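Side-chain contact in PspGI restriction endonuclease (PDB 3BM3), which binds DNA with base flipping and probably cuts it at specific sites as a type II restriction endonuclease: residues E69-V74 with Q94-R99. The protein carries 2 engineered substitutions. Sequence-based numbering, arbitrary orientation. Where two conformers were deposited one is given.
With nucleotides of chain B; nucleotides of chain A.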
loop_
_atom_site.group_PDB
_atom_site.type_symbol
_atom_site.label_atom_id
_atom_site.label_comp_id
_atom_site.label_asym_id
_atom_site.label_seq_id
_atom_site.Cartn_x
_atom_site.Cartn_y
_atom_site.Cartn_z
ATOM N N GLU C 69 -13.017 -0.817 23.398
ATOM C CA GLU C 69 -13.251 -0.618 24.814
ATOM C C GLU C 69 -11.958 -0.301 25.521
ATOM O O GLU C 69 -11.905 0.582 26.370
ATOM C CB GLU C 69 -13.879 -1.859 25.445
ATOM C CG GLU C 69 -15.292 -2.159 24.948
ATOM C CD GLU C 69 -15.860 -3.448 25.553
ATOM O OE1 GLU C 69 -15.969 -3.513 26.794
ATOM O OE2 GLU C 69 -16.220 -4.391 24.790
ATOM N N TYR C 70 -10.908 -1.028 25.183
ATOM C CA TYR C 70 -9.592 -0.741 25.751
ATOM C C TYR C 70 -9.078 0.613 25.291
ATOM O O TYR C 70 -8.548 1.381 26.078
ATOM C CB TYR C 70 -8.597 -1.813 25.378
ATOM C CG TYR C 70 -8.803 -3.133 26.084
ATOM C CD1 TYR C 70 -9.285 -3.197 27.389
ATOM C CD2 TYR C 70 -8.495 -4.336 25.454
ATOM C CE1 TYR C 70 -9.463 -4.414 28.023
ATOM C CE2 TYR C 70 -8.673 -5.541 26.084
ATOM C CZ TYR C 70 -9.132 -5.578 27.372
ATOM O OH TYR C 70 -9.313 -6.769 28.044
ATOM N N GLU C 71 -9.265 0.903 24.016
ATOM C CA GLU C 71 -8.830 2.189 23.457
ATOM C C GLU C 71 -9.496 3.324 24.227
ATOM O O GLU C 71 -8.876 4.332 24.519
ATOM C CB GLU C 71 -9.251 2.271 22.006
ATOM C CG GLU C 71 -8.706 3.468 21.274
ATOM C CD GLU C 71 -9.226 3.561 19.873
ATOM O OE1 GLU C 71 -10.408 3.916 19.712
ATOM O OE2 GLU C 71 -8.466 3.273 18.938
ATOM N N LYS C 72 -10.779 3.155 24.550
ATOM C CA LYS C 72 -11.551 4.179 25.263
ATOM C C LYS C 72 -10.983 4.370 26.653
ATOM O O LYS C 72 -10.798 5.495 27.124
ATOM C CB LYS C 72 -13.007 3.756 25.350
ATOM C CG LYS C 72 -13.888 4.737 26.065
ATOM C CD LYS C 72 -15.339 4.311 25.937
ATOM C CE LYS C 72 -16.234 5.209 26.743
ATOM N NZ LYS C 72 -16.072 6.623 26.311
ATOM N N GLN C 73 -10.659 3.274 27.326
ATOM C CA GLN C 73 -10.025 3.394 28.632
ATOM C C GLN C 73 -8.726 4.172 28.571
ATOM O O GLN C 73 -8.450 5.042 29.401
ATOM C CB GLN C 73 -9.729 2.020 29.209
ATOM C CG GLN C 73 -10.968 1.259 29.606
ATOM C CD GLN C 73 -10.628 -0.036 30.261
ATOM O OE1 GLN C 73 -9.670 -0.114 31.041
ATOM N NE2 GLN C 73 -11.370 -1.067 29.930
ATOM N N VAL C 74 -7.910 3.836 27.583
ATOM C CA VAL C 74 -6.622 4.470 27.411
ATOM C C VAL C 74 -6.805 5.942 27.037
ATOM O O VAL C 74 -6.147 6.824 27.582
ATOM C CB VAL C 74 -5.795 3.736 26.365
ATOM C CG1 VAL C 74 -4.530 4.520 26.043
ATOM C CG2 VAL C 74 -5.426 2.384 26.873
ATOM N N GLN C 94 -3.151 4.577 13.924
ATOM C CA GLN C 94 -2.017 3.767 13.490
ATOM C C GLN C 94 -2.057 2.373 14.122
ATOM O O GLN C 94 -1.778 1.372 13.468
ATOM C CB GLN C 94 -0.713 4.520 13.735
ATOM C CG GLN C 94 -0.621 5.792 12.950
ATOM C CD GLN C 94 -0.387 5.602 11.467
ATOM O OE1 GLN C 94 -1.155 4.905 10.800
ATOM N NE2 GLN C 94 0.658 6.206 10.955
ATOM N N ALA C 95 -2.422 2.321 15.397
ATOM C CA ALA C 95 -2.683 1.039 16.081
ATOM C C ALA C 95 -3.774 0.261 15.402
ATOM O O ALA C 95 -3.654 -0.934 15.199
ATOM C CB ALA C 95 -3.007 1.276 17.559
ATOM N N ARG C 96 -4.865 0.927 15.013
ATOM C CA ARG C 96 -5.985 0.264 14.387
ATOM C C ARG C 96 -5.588 -0.314 13.049
ATOM O O ARG C 96 -6.014 -1.393 12.757
ATOM C CB ARG C 96 -7.160 1.234 14.265
ATOM C CG ARG C 96 -7.827 1.521 15.612
ATOM C CD ARG C 96 -9.149 2.201 15.438
ATOM N NE ARG C 96 -9.127 3.460 14.719
ATOM C CZ ARG C 96 -9.005 4.671 15.273
ATOM N NH1 ARG C 96 -8.826 4.812 16.577
ATOM N NH2 ARG C 96 -9.033 5.740 14.504
ATOM N N PHE C 97 -4.775 0.388 12.259
ATOM C CA PHE C 97 -4.330 -0.149 10.976
ATOM C C PHE C 97 -3.526 -1.416 11.240
ATOM O O PHE C 97 -3.820 -2.480 10.714
ATOM C CB PHE C 97 -3.464 0.878 10.284
ATOM C CG PHE C 97 -4.245 2.005 9.624
ATOM C CD1 PHE C 97 -5.376 1.713 8.858
ATOM C CD2 PHE C 97 -3.804 3.304 9.678
ATOM C CE1 PHE C 97 -6.034 2.719 8.176
ATOM C CE2 PHE C 97 -4.493 4.309 9.011
ATOM C CZ PHE C 97 -5.577 4.000 8.254
ATOM N N SER C 98 -2.496 -1.287 12.063
ATOM C CA SER C 98 -1.591 -2.414 12.307
ATOM C C SER C 98 -2.362 -3.586 12.936
ATOM O O SER C 98 -2.297 -4.732 12.456
ATOM C CB SER C 98 -0.406 -1.983 13.167
ATOM O OG SER C 98 0.468 -3.079 13.344
ATOM N N ARG C 99 -3.122 -3.291 13.981
ATOM C CA ARG C 99 -3.898 -4.323 14.686
ATOM C C ARG C 99 -5.002 -4.963 13.883
ATOM O O ARG C 99 -5.240 -6.150 13.999
ATOM C CB ARG C 99 -4.493 -3.756 15.967
ATOM C CG ARG C 99 -3.444 -3.380 16.987
ATOM C CD ARG C 99 -4.108 -2.619 18.126
ATOM N NE ARG C 99 -3.197 -2.409 19.237
ATOM C CZ ARG C 99 -3.193 -3.101 20.376
ATOM N NH1 ARG C 99 -4.058 -4.075 20.583
ATOM N NH2 ARG C 99 -2.305 -2.824 21.322
ATOM P P DG B 9 5.110 9.041 12.019
ATOM O OP1 DG B 9 5.007 10.527 12.071
ATOM O OP2 DG B 9 6.410 8.411 11.691
ATOM O "O5'" DG B 9 4.627 8.466 13.417
ATOM C "C5'" DG B 9 3.350 8.827 13.924
ATOM C "C4'" DG B 9 2.639 7.615 14.474
ATOM O "O4'" DG B 9 2.344 6.680 13.401
ATOM C "C3'" DG B 9 3.426 6.818 15.508
ATOM O "O3'" DG B 9 2.490 6.252 16.414
ATOM C "C2'" DG B 9 4.080 5.738 14.661
ATOM C "C1'" DG B 9 2.982 5.433 13.656
ATOM N N9 DG B 9 3.452 4.914 12.374
ATOM C C8 DG B 9 4.535 5.351 11.654
ATOM N N7 DG B 9 4.681 4.725 10.516
ATOM C C5 DG B 9 3.637 3.812 10.490
ATOM C C6 DG B 9 3.277 2.857 9.504
ATOM O O6 DG B 9 3.823 2.631 8.416
ATOM N N1 DG B 9 2.155 2.130 9.884
ATOM C C2 DG B 9 1.461 2.299 11.059
ATOM N N2 DG B 9 0.400 1.508 11.238
ATOM N N3 DG B 9 1.789 3.187 11.986
ATOM C C4 DG B 9 2.877 3.905 11.636
ATOM P P DC A 5 -3.563 -5.365 6.078
ATOM O OP1 DC A 5 -4.689 -6.281 6.324
ATOM O OP2 DC A 5 -2.844 -5.393 4.776
ATOM O "O5'" DC A 5 -4.090 -3.883 6.316
ATOM C "C5'" DC A 5 -4.726 -3.551 7.539
ATOM C "C4'" DC A 5 -5.026 -2.073 7.565
ATOM O "O4'" DC A 5 -3.768 -1.378 7.485
ATOM C "C3'" DC A 5 -5.863 -1.603 6.375
ATOM O "O3'" DC A 5 -6.992 -0.879 6.841
ATOM C "C2'" DC A 5 -4.941 -0.701 5.578
ATOM C "C1'" DC A 5 -3.873 -0.301 6.575
ATOM N N1 DC A 5 -2.563 -0.114 5.949
ATOM C C2 DC A 5 -1.841 1.042 6.228
ATOM O O2 DC A 5 -2.290 1.835 7.071
ATOM N N3 DC A 5 -0.670 1.264 5.586
ATOM C C4 DC A 5 -0.209 0.361 4.712
ATOM N N4 DC A 5 0.931 0.630 4.073
ATOM C C5 DC A 5 -0.903 -0.853 4.451
ATOM C C6 DC A 5 -2.063 -1.048 5.082
ATOM P P DA A 6 -8.282 -1.676 7.336
ATOM O OP1 DA A 6 -8.498 -2.879 6.483
ATOM O OP2 DA A 6 -9.374 -0.674 7.468
ATOM O "O5'" DA A 6 -7.862 -2.218 8.770
ATOM C "C5'" DA A 6 -7.828 -1.342 9.885
ATOM C "C4'" DA A 6 -9.173 -1.351 10.562
ATOM O "O4'" DA A 6 -9.385 -2.594 11.274
ATOM C "C3'" DA A 6 -9.367 -0.235 11.587
ATOM O "O3'" DA A 6 -10.596 0.417 11.294
ATOM C "C2'" DA A 6 -9.442 -0.970 12.914
ATOM C "C1'" DA A 6 -10.044 -2.288 12.487
ATOM N N9 DA A 6 -9.847 -3.406 13.410
ATOM C C8 DA A 6 -10.431 -4.642 13.306
ATOM N N7 DA A 6 -10.107 -5.463 14.272
ATOM C C5 DA A 6 -9.246 -4.722 15.066
ATOM C C6 DA A 6 -8.563 -5.031 16.252
ATOM N N6 DA A 6 -8.642 -6.218 16.862
ATOM N N1 DA A 6 -7.789 -4.070 16.799
ATOM C C2 DA A 6 -7.716 -2.881 16.185
ATOM N N3 DA A 6 -8.311 -2.471 15.066
ATOM C C4 DA A 6 -9.074 -3.451 14.548
#
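Two groups grip Glu71 OE2: the hydroxyl of Tyr67, one turn earlier on helix 52-80, and Arg96 NH1 of helix 85-115, at 2.8 Å. This buried salt bridge is consistent with a second-shell carboxylate helping to position a DNA-binding arginine. With CG anti to the backbone N (chi1 -172°), the extended Glu71 chain spans the gap between the helices. Its OE2 arrives at the guanidinium edge, nearly in plane, whereas NH1 approaches the syn side of the carboxylate from 32° out of its plane. The N-H...O angle of 148° makes the bond somewhat bent. Arg75 pairs with OE1, and Gln93 holds Arg96 NH2, while Arg96 NE forms a salt bridge with a DNA phosphate. Arg96 CB lies 3.4 Å from C2' in the deoxyribose of DA6 of chain A. An alanine in place of Arg96 would probably cost Glu71 OE2 its charged partner, leaving it the Tyr67 hydroxyl, and take one salt bridge from the phosphate. Nearby, the backbone O of Gln94 accepts from N2 of DG9 of chain B at 3.1 Å, and Gln94 NE2 donates to the sugar O4' of DG9 at 3.0 Å. Placed between carboxylate and phosphate, the Arg96 cation probably couples the helix pair to the DNA backbone.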